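Local coordinates for SusD family protein (Bacteroides uniformis, PDB 7KV1) that probably binds beta-glucan at the surface of a human gut bacterium, as a SusD-like glycan-binding protein built on tetratricopeptide-like helices, at residues E45-A50 / N124-Y129. Residues are numbered along the deposited sequence; the frame is centred on the assembly and turned at random.
Sequences EHIQEA and NDLLKY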
# COMPACT_ATOMS: atom_id res chain seq x y z
N GLU A 45 23.43 20.30 -6.86
CA GLU A 45 22.88 19.71 -8.11
C GLU A 45 23.10 18.18 -8.08
O GLU A 45 22.10 17.46 -8.27
CB GLU A 45 23.51 20.32 -9.36
CG GLU A 45 23.40 19.42 -10.60
CD GLU A 45 23.63 20.08 -11.95
OE1 GLU A 45 24.27 19.44 -12.83
OE2 GLU A 45 23.16 21.22 -12.14
N HIS A 46 24.34 17.71 -7.90
CA HIS A 46 24.66 16.25 -7.92
C HIS A 46 23.94 15.54 -6.75
O HIS A 46 23.24 14.55 -6.99
CB HIS A 46 26.18 16.01 -7.96
N ILE A 47 24.05 16.06 -5.53
CA ILE A 47 23.33 15.52 -4.34
C ILE A 47 21.83 15.38 -4.67
O ILE A 47 21.25 14.31 -4.38
CB ILE A 47 23.60 16.39 -3.09
CG1 ILE A 47 25.03 16.20 -2.59
CG2 ILE A 47 22.58 16.12 -2.00
CD1 ILE A 47 25.24 14.96 -1.77
N GLN A 48 21.22 16.40 -5.28
CA GLN A 48 19.79 16.36 -5.68
C GLN A 48 19.57 15.22 -6.68
O GLN A 48 18.52 14.57 -6.61
CB GLN A 48 19.30 17.69 -6.25
CG GLN A 48 18.97 18.75 -5.21
CD GLN A 48 17.80 19.61 -5.65
OE1 GLN A 48 16.77 19.68 -5.00
NE2 GLN A 48 17.94 20.23 -6.82
N GLU A 49 20.53 14.96 -7.58
CA GLU A 49 20.40 13.86 -8.58
C GLU A 49 20.35 12.54 -7.82
O GLU A 49 19.46 11.76 -8.09
CB GLU A 49 21.52 13.88 -9.61
CG GLU A 49 21.29 14.86 -10.75
CD GLU A 49 22.56 15.32 -11.47
OE1 GLU A 49 23.60 14.61 -11.36
OE2 GLU A 49 22.53 16.40 -12.11
N ALA A 50 21.28 12.32 -6.89
CA ALA A 50 21.33 11.12 -6.03
C ALA A 50 20.02 10.98 -5.22
O ALA A 50 19.56 9.84 -5.05
CB ALA A 50 22.54 11.18 -5.14
N ASN A 124 21.32 4.87 1.27
CA ASN A 124 22.60 4.78 2.03
C ASN A 124 23.70 5.60 1.31
O ASN A 124 24.49 6.31 1.98
CB ASN A 124 23.05 3.33 2.24
CG ASN A 124 22.12 2.47 3.09
OD1 ASN A 124 21.32 2.97 3.87
ND2 ASN A 124 22.25 1.16 2.98
N ASP A 125 23.75 5.51 -0.02
CA ASP A 125 24.71 6.28 -0.87
C ASP A 125 24.50 7.78 -0.69
O ASP A 125 25.49 8.47 -0.41
CB ASP A 125 24.51 5.96 -2.34
CG ASP A 125 25.13 4.65 -2.77
OD1 ASP A 125 26.07 4.18 -2.07
OD2 ASP A 125 24.67 4.10 -3.80
N LEU A 126 23.27 8.27 -0.88
CA LEU A 126 22.91 9.70 -0.68
C LEU A 126 23.41 10.11 0.71
O LEU A 126 24.07 11.16 0.80
CB LEU A 126 21.40 9.90 -0.85
CG LEU A 126 20.82 11.30 -0.62
CD1 LEU A 126 20.90 11.73 0.83
CD2 LEU A 126 21.46 12.35 -1.51
N LEU A 127 23.17 9.31 1.75
CA LEU A 127 23.58 9.67 3.12
C LEU A 127 25.11 9.70 3.25
O LEU A 127 25.60 10.57 3.96
CB LEU A 127 22.91 8.73 4.14
CG LEU A 127 21.40 8.92 4.21
CD1 LEU A 127 20.70 7.68 4.75
CD2 LEU A 127 21.04 10.15 5.03
N LYS A 128 25.85 8.82 2.56
CA LYS A 128 27.34 8.87 2.52
C LYS A 128 27.78 10.21 1.90
O LYS A 128 28.56 10.91 2.56
CB LYS A 128 27.91 7.68 1.74
CG LYS A 128 29.43 7.57 1.74
CD LYS A 128 29.96 6.32 1.06
CE LYS A 128 29.91 6.39 -0.45
NZ LYS A 128 30.53 5.20 -1.07
N TYR A 129 27.26 10.55 0.72
CA TYR A 129 27.61 11.75 -0.08
C TYR A 129 27.35 13.05 0.70
O TYR A 129 28.03 14.04 0.37
CB TYR A 129 26.84 11.85 -1.41
CG TYR A 129 26.93 10.67 -2.34
CD1 TYR A 129 27.94 9.73 -2.24
CD2 TYR A 129 25.98 10.49 -3.34
CE1 TYR A 129 28.00 8.63 -3.08
CE2 TYR A 129 26.03 9.39 -4.20
CZ TYR A 129 27.05 8.46 -4.08
OH TYR A 129 27.12 7.38 -4.90
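Two nearly antiparallel helices pack through apolar side chains near the periphery of the helical SusD fold, where the start of helix 44-55 lies against the C-terminal end of helix 110-129. The segment axes pass 9.8 Å apart at 161°, and two residues from each helix make the contact. The CB bond of Ala-50 is directed at helix 110-129, and Ala-50 CA comes within 5.8 Å of Leu-126 CA; the small methyl permits this approach. Ala-50 CB sits between two side chains, 4.0 Å from Leu-126 CD2 and 3.9 Å from Tyr-129 CD2. The methyl meets the tyrosine ring at its edge, near the ring plane. Asp-125 O, a turn earlier in the same helix, lies above one face of the ring, toward its rim. Leu-126 holds CG anti to the backbone N (chi1 177°), and its CD2 reaches across to Ile-47, lying 3.5 Å from Ile-47 O and 4.0 Å from Ile-47 CG2. The two side chains cross at about a right angle. The other branch of Ile-47 has CG1 anti to the carbonyl carbon and brings CD1 to 3.5 Å from Tyr-129 CB, alongside the base of the aromatic side chain as the two run past each other in opposite directions. Ile-47 and Leu-126 are buried, and Tyr-144 and Ala-148 of helix 138-162 touch them respectively; Tyr-129 is exposed. Such antiparallel packing of neighbouring helices, with a third helix beneath, is consistent with the tetratricopeptide-like helical scaffold of SusD-family proteins.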